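Local atomic coordinates of AcrVIA1 (Listeria seeligeri, PDB entry 6VRB), a protein that probably inhibits the CRISPR RNA-guided nuclease Cas13a of type VI-A systems, as an anti-CRISPR protein that meets both another protein chain and RNA. Residues Y4-E16 against V94-T107. Residues are numbered along the deposited sequence; the frame is centred on the assembly and turned at random.
Sequences YIKDLKVKGKIFE and VLQIYLADPFAPDT. With nucleotides of chain A.
The beta hairpin carrying Lys9 and Val10 receives an irregular third segment, the loop through Ile97 and Tyr98, along its 8-10 edge. Lys9 and Tyr98 face each other as an antiparallel hydrogen-bonded pair: Tyr98 N gives a bond to Lys9 O at 3.1 Å, while the return bond from Lys9 N to Tyr98 O is weak. Lys11 N bonds to Gln96 O and Ala100 N to Asp7 O, both at 3.1 Å. Lys9 O also lies at the edge of the Tyr98 ring, in its plane, and the phenol OH donates to Gln96 OE1 at 2.6 Å, tying the ring to Gln96, where the chain leaves the helical conformation with positive phi.

The case illustrates how backbone pairing can hold an extended loop against a hairpin, here one closed by a type I' turn from Val10 to Lys13, while side chains fill both flanks. On one, Leu8 CD2 meets Leu99 CD2 and Val10 CG1 approaches Ile97 CG1 at 4.2 Å; helices 21-33 and 115-121 cover Val10 and Leu8 respectively. On the other, the methyl of Ala100 touches both Asp7 CB and Ile14 CG2. Lys6 CG lies anti to the backbone N (chi1 -157°) and CD runs on against Thr107 CG2, the two side chains crossing at about a right angle; bends at chi3 and chi4 then turn NZ to Asp106 O, a weak bond. RNA is met on either side of the paired residues: the Phe103 ring, in the loop, sets one face over the base of U4 of chain A, whose N3 lies 3.7 Å above the ring centre, and Val94 CG2, at the end of helix 88-94, touches C5 of U51 of chain A.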
ATOM      1  N   TYR C   4      15.666  22.890  -2.164  1.00 29.80           N
ATOM      2  CA  TYR C   4      15.353  21.471  -2.161  1.00 29.80           C
ATOM      3  C   TYR C   4      14.430  21.220  -3.339  1.00 29.80           C
ATOM      4  O   TYR C   4      13.235  21.498  -3.244  1.00 29.80           O
ATOM      5  CB  TYR C   4      14.690  21.070  -0.854  1.00 29.80           C
ATOM      6  CG  TYR C   4      14.312  19.618  -0.780  1.00 29.80           C
ATOM      7  CD1 TYR C   4      15.261  18.650  -0.499  1.00 29.80           C
ATOM      8  CD2 TYR C   4      13.009  19.211  -1.007  1.00 29.80           C
ATOM      9  CE1 TYR C   4      14.920  17.322  -0.437  1.00 29.80           C
ATOM     10  CE2 TYR C   4      12.661  17.887  -0.950  1.00 29.80           C
ATOM     11  CZ  TYR C   4      13.618  16.948  -0.664  1.00 29.80           C
ATOM     12  OH  TYR C   4      13.273  15.623  -0.603  1.00 29.80           O
ATOM     13  N   ILE C   5      14.980  20.722  -4.448  1.00 26.93           N
ATOM     14  CA  ILE C   5      14.202  20.335  -5.617  1.00 26.93           C
ATOM     15  C   ILE C   5      14.620  18.901  -5.915  1.00 26.93           C
ATOM     16  O   ILE C   5      15.624  18.413  -5.398  1.00 26.93           O
ATOM     17  CB  ILE C   5      14.440  21.265  -6.835  1.00 26.93           C
ATOM     18  CG1 ILE C   5      14.482  22.729  -6.419  1.00 26.93           C
ATOM     19  CG2 ILE C   5      13.265  21.242  -7.771  1.00 26.93           C
ATOM     20  CD1 ILE C   5      14.958  23.668  -7.494  1.00 26.93           C
ATOM     21  N   LYS C   6      13.710  18.161  -6.547  1.00 29.87           N
ATOM     22  CA  LYS C   6      13.972  16.742  -6.903  1.00 29.87           C
ATOM     23  C   LYS C   6      14.812  16.702  -8.183  1.00 29.87           C
ATOM     24  O   LYS C   6      14.904  17.747  -8.853  1.00 29.87           O
ATOM     25  CB  LYS C   6      12.661  15.958  -7.005  1.00 29.87           C
ATOM     26  CG  LYS C   6      12.800  14.452  -6.824  1.00 29.87           C
ATOM     27  CD  LYS C   6      11.569  13.809  -6.228  1.00 29.87           C
ATOM     28  CE  LYS C   6      11.400  14.106  -4.753  1.00 29.87           C
ATOM     29  NZ  LYS C   6      12.373  13.352  -3.928  1.00 29.87           N
ATOM     30  N   ASP C   7      15.428  15.561  -8.498  1.00 33.84           N
ATOM     31  CA  ASP C   7      16.254  15.507  -9.731  1.00 33.84           C
ATOM     32  C   ASP C   7      15.340  15.847 -10.909  1.00 33.84           C
ATOM     33  O   ASP C   7      14.265  15.236 -11.016  1.00 33.84           O
ATOM     34  CB  ASP C   7      16.893  14.131  -9.916  1.00 33.84           C
ATOM     35  CG  ASP C   7      18.040  13.859  -8.962  1.00 33.84           C
ATOM     36  OD1 ASP C   7      18.216  14.654  -8.019  1.00 33.84           O
ATOM     37  OD2 ASP C   7      18.749  12.855  -9.170  1.00 33.84           O
ATOM     38  N   LEU C   8      15.777  16.767 -11.771  1.00 28.50           N
ATOM     39  CA  LEU C   8      14.951  17.205 -12.925  1.00 28.50           C
ATOM     40  C   LEU C   8      15.723  16.982 -14.222  1.00 28.50           C
ATOM     41  O   LEU C   8      16.884  17.410 -14.293  1.00 28.50           O
ATOM     42  CB  LEU C   8      14.639  18.695 -12.765  1.00 28.50           C
ATOM     43  CG  LEU C   8      13.625  19.056 -11.683  1.00 28.50           C
ATOM     44  CD1 LEU C   8      13.465  20.563 -11.584  1.00 28.50           C
ATOM     45  CD2 LEU C   8      12.283  18.402 -11.960  1.00 28.50           C
ATOM     46  N   LYS C   9      15.088  16.350 -15.208  1.00 25.70           N
ATOM     47  CA  LYS C   9      15.734  16.186 -16.533  1.00 25.70           C
ATOM     48  C   LYS C   9      15.226  17.356 -17.376  1.00 25.70           C
ATOM     49  O   LYS C   9      14.031  17.359 -17.705  1.00 25.70           O
ATOM     50  CB  LYS C   9      15.344  14.845 -17.158  1.00 25.70           C
ATOM     51  CG  LYS C   9      15.774  14.646 -18.602  1.00 25.70           C
ATOM     52  CD  LYS C   9      15.290  13.334 -19.174  1.00 25.70           C
ATOM     53  CE  LYS C   9      15.726  12.141 -18.348  1.00 25.70           C
ATOM     54  NZ  LYS C   9      15.078  10.888 -18.807  1.00 25.70           N
ATOM     55  N   VAL C  10      16.098  18.314 -17.690  1.00 25.68           N
ATOM     56  CA  VAL C  10      15.636  19.510 -18.453  1.00 25.68           C
ATOM     57  C   VAL C  10      16.261  19.505 -19.846  1.00 25.68           C
ATOM     58  O   VAL C  10      17.498  19.522 -19.947  1.00 25.68           O
ATOM     59  CB  VAL C  10      15.971  20.817 -17.710  1.00 25.68           C
ATOM     60  CG1 VAL C  10      15.484  22.033 -18.481  1.00 25.68           C
ATOM     61  CG2 VAL C  10      15.415  20.822 -16.296  1.00 25.68           C
ATOM     62  N   LYS C  11      15.411  19.512 -20.870  1.00 28.70           N
ATOM     63  CA  LYS C  11      15.879  19.579 -22.286  1.00 28.70           C
ATOM     64  C   LYS C  11      17.117  18.706 -22.532  1.00 28.70           C
ATOM     65  O   LYS C  11      18.064  19.201 -23.171  1.00 28.70           O
ATOM     66  CB  LYS C  11      15.899  20.988 -22.894  1.00 28.70           C
ATOM     67  CG  LYS C  11      16.510  22.120 -22.080  1.00 28.70           C
ATOM     68  CD  LYS C  11      16.313  23.452 -22.767  1.00 28.70           C
ATOM     69  CE  LYS C  11      14.982  23.524 -23.485  1.00 28.70           C
ATOM     70  NZ  LYS C  11      14.899  24.692 -24.393  1.00 28.70           N
ATOM     71  N   GLY C  12      17.103  17.467 -22.033  1.00 30.31           N
ATOM     72  CA  GLY C  12      18.192  16.498 -22.260  1.00 30.31           C
ATOM     73  C   GLY C  12      19.314  16.549 -21.236  1.00 30.31           C
ATOM     74  O   GLY C  12      20.155  15.635 -21.273  1.00 30.31           O
ATOM     75  N   LYS C  13      19.352  17.549 -20.349  1.00 30.93           N
ATOM     76  CA  LYS C  13      20.407  17.535 -19.349  1.00 30.93           C
ATOM     77  C   LYS C  13      19.823  17.271 -17.971  1.00 30.93           C
ATOM     78  O   LYS C  13      18.835  17.893 -17.578  1.00 30.93           O
ATOM     79  CB  LYS C  13      21.167  18.862 -19.347  1.00 30.93           C
ATOM     80  CG  LYS C  13      22.377  18.876 -18.440  1.00 30.93           C
ATOM     81  CD  LYS C  13      23.120  20.188 -18.530  1.00 30.93           C
ATOM     82  CE  LYS C  13      24.395  20.133 -17.719  1.00 30.93           C
ATOM     83  NZ  LYS C  13      24.112  19.991 -16.266  1.00 30.93           N
ATOM     84  N   ILE C  14      20.454  16.357 -17.235  1.00 31.98           N
ATOM     85  CA  ILE C  14      19.951  15.966 -15.887  1.00 31.98           C
ATOM     86  C   ILE C  14      20.652  16.797 -14.811  1.00 31.98           C
ATOM     87  O   ILE C  14      21.895  16.829 -14.801  1.00 31.98           O
ATOM     88  CB  ILE C  14      20.156  14.458 -15.646  1.00 31.98           C
ATOM     89  CG1 ILE C  14      19.376  13.615 -16.656  1.00 31.98           C
ATOM     90  CG2 ILE C  14      19.808  14.088 -14.214  1.00 31.98           C
ATOM     91  CD1 ILE C  14      19.773  13.858 -18.091  1.00 31.98           C
ATOM     92  N   PHE C  15      19.863  17.431 -13.942  1.00 33.57           N
ATOM     93  CA  PHE C  15      20.392  18.215 -12.801  1.00 33.57           C
ATOM     94  C   PHE C  15      20.108  17.388 -11.545  1.00 33.57           C
ATOM     95  O   PHE C  15      18.934  17.056 -11.314  1.00 33.57           O
ATOM     96  CB  PHE C  15      19.718  19.587 -12.737  1.00 33.57           C
ATOM     97  CG  PHE C  15      20.003  20.483 -13.915  1.00 33.57           C
ATOM     98  CD1 PHE C  15      19.298  20.345 -15.100  1.00 33.57           C
ATOM     99  CD2 PHE C  15      20.974  21.466 -13.841  1.00 33.57           C
ATOM    100  CE1 PHE C  15      19.561  21.169 -16.182  1.00 33.57           C
ATOM    101  CE2 PHE C  15      21.235  22.291 -14.923  1.00 33.57           C
ATOM    102  CZ  PHE C  15      20.529  22.140 -16.092  1.00 33.57           C
ATOM    103  N   GLU C  16      21.142  17.080 -10.759  1.00 39.67           N
ATOM    104  CA  GLU C  16      20.962  16.216  -9.563  1.00 39.67           C
ATOM    105  C   GLU C  16      21.555  16.902  -8.330  1.00 39.67           C
ATOM    106  O   GLU C  16      22.290  17.890  -8.499  1.00 39.67           O
ATOM    107  CB  GLU C  16      21.608  14.844  -9.768  1.00 39.67           C
ATOM    108  CG  GLU C  16      21.838  14.482 -11.222  1.00 39.67           C
ATOM    109  CD  GLU C  16      23.203  14.881 -11.757  1.00 39.67           C
ATOM    110  OE1 GLU C  16      24.091  15.183 -10.935  1.00 39.67           O
ATOM    111  OE2 GLU C  16      23.377  14.888 -12.992  1.00 39.67           O
ATOM    112  N   VAL C  94       7.331  24.229 -22.951  1.00 22.36           N
ATOM    113  CA  VAL C  94       8.236  25.017 -23.778  1.00 22.36           C
ATOM    114  C   VAL C  94       9.684  24.738 -23.397  1.00 22.36           C
ATOM    115  O   VAL C  94      10.554  24.593 -24.264  1.00 22.36           O
ATOM    116  CB  VAL C  94       7.877  26.510 -23.678  1.00 22.36           C
ATOM    117  CG1 VAL C  94       8.925  27.377 -24.311  1.00 22.36           C
ATOM    118  CG2 VAL C  94       6.563  26.763 -24.369  1.00 22.36           C
ATOM    119  N   LEU C  95       9.961  24.598 -22.105  1.00 20.86           N
ATOM    120  CA  LEU C  95      11.319  24.365 -21.644  1.00 20.86           C
ATOM    121  C   LEU C  95      11.636  22.896 -21.391  1.00 20.86           C
ATOM    122  O   LEU C  95      12.739  22.606 -20.922  1.00 20.86           O
ATOM    123  CB  LEU C  95      11.589  25.168 -20.378  1.00 20.86           C
ATOM    124  CG  LEU C  95      11.602  26.675 -20.590  1.00 20.86           C
ATOM    125  CD1 LEU C  95      11.742  27.377 -19.272  1.00 20.86           C
ATOM    126  CD2 LEU C  95      12.732  27.053 -21.515  1.00 20.86           C
ATOM    127  N   GLN C  96      10.695  21.988 -21.664  1.00 22.39           N
ATOM    128  CA  GLN C  96      10.890  20.531 -21.654  1.00 22.39           C
ATOM    129  C   GLN C  96      11.390  20.014 -20.304  1.00 22.39           C
ATOM    130  O   GLN C  96      12.377  19.288 -20.213  1.00 22.39           O
ATOM    131  CB  GLN C  96      11.810  20.100 -22.796  1.00 22.39           C
ATOM    132  CG  GLN C  96      11.163  20.320 -24.131  1.00 22.39           C
ATOM    133  CD  GLN C  96       9.937  19.453 -24.305  1.00 22.39           C
ATOM    134  OE1 GLN C  96       9.957  18.264 -23.998  1.00 22.39           O
ATOM    135  NE2 GLN C  96       8.846  20.054 -24.757  1.00 22.39           N
ATOM    136  N   ILE C  97      10.666  20.391 -19.258  1.00 19.89           N
ATOM    137  CA  ILE C  97      11.027  20.063 -17.884  1.00 19.89           C
ATOM    138  C   ILE C  97      10.318  18.782 -17.480  1.00 19.89           C
ATOM    139  O   ILE C  97       9.097  18.667 -17.619  1.00 19.89           O
ATOM    140  CB  ILE C  97      10.656  21.218 -16.944  1.00 19.89           C
ATOM    141  CG1 ILE C  97      11.418  22.478 -17.344  1.00 19.89           C
ATOM    142  CG2 ILE C  97      10.927  20.848 -15.505  1.00 19.89           C
ATOM    143  CD1 ILE C  97      10.900  23.727 -16.713  1.00 19.89           C
ATOM    144  N   TYR C  98      11.081  17.812 -16.985  1.00 19.92           N
ATOM    145  CA  TYR C  98      10.545  16.524 -16.571  1.00 19.92           C
ATOM    146  C   TYR C  98      11.112  16.201 -15.197  1.00 19.92           C
ATOM    147  O   TYR C  98      11.815  17.009 -14.588  1.00 19.92           O
ATOM    148  CB  TYR C  98      10.908  15.432 -17.581  1.00 19.92           C
ATOM    149  CG  TYR C  98      10.353  15.635 -18.965  1.00 19.92           C
ATOM    150  CD1 TYR C  98       9.098  15.167 -19.318  1.00 19.92           C
ATOM    151  CD2 TYR C  98      11.089  16.312 -19.919  1.00 19.92           C
ATOM    152  CE1 TYR C  98       8.603  15.361 -20.595  1.00 19.92           C
ATOM    153  CE2 TYR C  98      10.600  16.516 -21.185  1.00 19.92           C
ATOM    154  CZ  TYR C  98       9.364  16.036 -21.518  1.00 19.92           C
ATOM    155  OH  TYR C  98       8.894  16.253 -22.784  1.00 19.92           O
ATOM    156  N   LEU C  99      10.823  15.004 -14.710  1.00 22.42           N
ATOM    157  CA  LEU C  99      11.520  14.429 -13.571  1.00 22.42           C
ATOM    158  C   LEU C  99      12.537  13.423 -14.087  1.00 22.42           C
ATOM    159  O   LEU C  99      12.302  12.757 -15.098  1.00 22.42           O
ATOM    160  CB  LEU C  99      10.544  13.763 -12.598  1.00 22.42           C
ATOM    161  CG  LEU C  99       9.667  14.690 -11.756  1.00 22.42           C
ATOM    162  CD1 LEU C  99       8.655  13.915 -10.977  1.00 22.42           C
ATOM    163  CD2 LEU C  99      10.539  15.476 -10.819  1.00 22.42           C
ATOM    164  N   ALA C 100      13.680  13.332 -13.407  1.00 28.39           N
ATOM    165  CA  ALA C 100      14.745  12.458 -13.887  1.00 28.39           C
ATOM    166  C   ALA C 100      14.438  11.000 -13.589  1.00 28.39           C
ATOM    167  O   ALA C 100      14.697  10.122 -14.420  1.00 28.39           O
ATOM    168  CB  ALA C 100      16.078  12.853 -13.267  1.00 28.39           C
ATOM    169  N   ASP C 101      13.888  10.718 -12.412  1.00 31.12           N
ATOM    170  CA  ASP C 101      13.437   9.373 -12.065  1.00 31.12           C
ATOM    171  C   ASP C 101      12.026   9.447 -11.503  1.00 31.12           C
ATOM    172  O   ASP C 101      11.813   9.742 -10.321  1.00 31.12           O
ATOM    173  CB  ASP C 101      14.414   8.689 -11.110  1.00 31.12           C
ATOM    174  CG  ASP C 101      14.848   9.581  -9.979  1.00 31.12           C
ATOM    175  OD1 ASP C 101      14.463  10.768  -9.989  1.00 31.12           O
ATOM    176  OD2 ASP C 101      15.576   9.098  -9.084  1.00 31.12           O
ATOM    177  N   PRO C 102      11.018   9.206 -12.343  1.00 26.71           N
ATOM    178  CA  PRO C 102       9.630   9.355 -11.896  1.00 26.71           C
ATOM    179  C   PRO C 102       9.100   8.154 -11.146  1.00 26.71           C
ATOM    180  O   PRO C 102       7.961   8.201 -10.669  1.00 26.71           O
ATOM    181  CB  PRO C 102       8.867   9.542 -13.208  1.00 26.71           C
ATOM    182  CG  PRO C 102       9.911   9.874 -14.219  1.00 26.71           C
ATOM    183  CD  PRO C 102      11.105   9.121 -13.805  1.00 26.71           C
ATOM    184  N   PHE C 103       9.873   7.082 -11.037  1.00 24.18           N
ATOM    185  CA  PHE C 103       9.385   5.842 -10.457  1.00 24.18           C
ATOM    186  C   PHE C 103      10.068   5.503  -9.143  1.00 24.18           C
ATOM    187  O   PHE C 103       9.909   4.388  -8.644  1.00 24.18           O
ATOM    188  CB  PHE C 103       9.552   4.700 -11.457  1.00 24.18           C
ATOM    189  CG  PHE C 103       8.734   4.873 -12.696  1.00 24.18           C
ATOM    190  CD1 PHE C 103       7.385   4.596 -12.690  1.00 24.18           C
ATOM    191  CD2 PHE C 103       9.317   5.309 -13.866  1.00 24.18           C
ATOM    192  CE1 PHE C 103       6.631   4.761 -13.828  1.00 24.18           C
ATOM    193  CE2 PHE C 103       8.569   5.475 -15.002  1.00 24.18           C
ATOM    194  CZ  PHE C 103       7.227   5.192 -14.985  1.00 24.18           C
ATOM    195  N   ALA C 104      10.819   6.437  -8.573  1.00 31.01           N
ATOM    196  CA  ALA C 104      11.416   6.225  -7.271  1.00 31.01           C
ATOM    197  C   ALA C 104      10.332   6.266  -6.194  1.00 31.01           C
ATOM    198  O   ALA C 104       9.338   6.981  -6.341  1.00 31.01           O
ATOM    199  CB  ALA C 104      12.477   7.286  -7.001  1.00 31.01           C
ATOM    200  N   PRO C 105      10.488   5.494  -5.110  1.00 37.92           N
ATOM    201  CA  PRO C 105       9.411   5.414  -4.106  1.00 37.92           C
ATOM    202  C   PRO C 105       9.202   6.685  -3.300  1.00 37.92           C
ATOM    203  O   PRO C 105       8.163   6.809  -2.640  1.00 37.92           O
ATOM    204  CB  PRO C 105       9.866   4.265  -3.196  1.00 37.92           C
ATOM    205  CG  PRO C 105      10.801   3.486  -4.019  1.00 37.92           C
ATOM    206  CD  PRO C 105      11.520   4.471  -4.864  1.00 37.92           C
ATOM    207  N   ASP C 106      10.141   7.628  -3.327  1.00 43.18           N
ATOM    208  CA  ASP C 106      10.036   8.846  -2.540  1.00 43.18           C
ATOM    209  C   ASP C 106       9.651  10.057  -3.386  1.00 43.18           C
ATOM    210  O   ASP C 106       9.962  11.192  -3.013  1.00 43.18           O
ATOM    211  CB  ASP C 106      11.353   9.094  -1.806  1.00 43.18           C
ATOM    212  CG  ASP C 106      11.686   7.982  -0.827  1.00 43.18           C
ATOM    213  OD1 ASP C 106      10.748   7.317  -0.340  1.00 43.18           O
ATOM    214  OD2 ASP C 106      12.886   7.770  -0.542  1.00 43.18           O
ATOM    215  N   THR C 107       8.981   9.837  -4.515  1.00 34.94           N
ATOM    216  CA  THR C 107       8.589  10.900  -5.426  1.00 34.94           C
ATOM    217  C   THR C 107       7.076  10.932  -5.571  1.00 34.94           C
ATOM    218  O   THR C 107       6.381   9.946  -5.323  1.00 34.94           O
ATOM    219  CB  THR C 107       9.201  10.708  -6.816  1.00 34.94           C
ATOM    220  OG1 THR C 107       8.702   9.493  -7.379  1.00 34.94           O
ATOM    221  CG2 THR C 107      10.696  10.627  -6.743  1.00 34.94           C
TER
ATOM    222  P     U A   4       4.419  -0.791  -9.387  1.00 27.30           P
ATOM    223  OP1   U A   4       5.531   0.175  -9.263  1.00 27.30           O
ATOM    224  OP2   U A   4       3.392  -0.865  -8.329  1.00 27.30           O
ATOM    225  O5'   U A   4       3.670  -0.539 -10.768  1.00 27.30           O
ATOM    226  C5'   U A   4       2.843   0.629 -10.948  1.00 27.30           C
ATOM    227  C4'   U A   4       2.805   1.034 -12.403  1.00 27.30           C
ATOM    228  O4'   U A   4       4.052   1.704 -12.743  1.00 27.30           O
ATOM    229  C3'   U A   4       2.659  -0.109 -13.402  1.00 27.30           C
ATOM    230  O3'   U A   4       1.937   0.303 -14.560  1.00 27.30           O
ATOM    231  C2'   U A   4       4.103  -0.386 -13.791  1.00 27.30           C
ATOM    232  O2'   U A   4       4.213  -0.978 -15.064  1.00 27.30           O
ATOM    233  C1'   U A   4       4.673   1.028 -13.817  1.00 27.30           C
ATOM    234  N1    U A   4       6.129   1.096 -13.630  1.00 27.30           N
ATOM    235  C2    U A   4       6.909   1.319 -14.746  1.00 27.30           C
ATOM    236  O2    U A   4       6.442   1.451 -15.862  1.00 27.30           O
ATOM    237  N3    U A   4       8.257   1.379 -14.505  1.00 27.30           N
ATOM    238  C4    U A   4       8.896   1.243 -13.292  1.00 27.30           C
ATOM    239  O4    U A   4      10.121   1.321 -13.241  1.00 27.30           O
ATOM    240  C5    U A   4       8.020   1.015 -12.184  1.00 27.30           C
ATOM    241  C6    U A   4       6.699   0.954 -12.385  1.00 27.30           C
ATOM    242  P     U A  51       1.503  21.181 -25.044  1.00 32.37           P
ATOM    243  OP1   U A  51       2.542  20.810 -26.028  1.00 32.37           O
ATOM    244  OP2   U A  51       1.857  21.299 -23.612  1.00 32.37           O
ATOM    245  O5'   U A  51       0.837  22.544 -25.529  1.00 32.37           O
ATOM    246  C5'   U A  51       0.902  23.731 -24.716  1.00 32.37           C
ATOM    247  C4'   U A  51       0.867  24.966 -25.584  1.00 32.37           C
ATOM    248  O4'   U A  51       2.219  25.492 -25.726  1.00 32.37           O
ATOM    249  C3'   U A  51       0.352  24.761 -27.003  1.00 32.37           C
ATOM    250  O3'   U A  51      -0.275  25.949 -27.468  1.00 32.37           O
ATOM    251  C2'   U A  51       1.640  24.576 -27.791  1.00 32.37           C
ATOM    252  O2'   U A  51       1.499  24.878 -29.163  1.00 32.37           O
ATOM    253  C1'   U A  51       2.544  25.592 -27.097  1.00 32.37           C
ATOM    254  N1    U A  51       3.979  25.324 -27.257  1.00 32.37           N
ATOM    255  C2    U A  51       4.462  24.111 -26.813  1.00 32.37           C
ATOM    256  O2    U A  51       3.753  23.267 -26.297  1.00 32.37           O
ATOM    257  N3    U A  51       5.807  23.926 -26.995  1.00 32.37           N
ATOM    258  C4    U A  51       6.703  24.805 -27.563  1.00 32.37           C
ATOM    259  O4    U A  51       7.890  24.490 -27.656  1.00 32.37           O
ATOM    260  C5    U A  51       6.126  26.040 -27.997  1.00 32.37           C
ATOM    261  C6    U A  51       4.815  26.251 -27.835  1.00 32.37           C
TER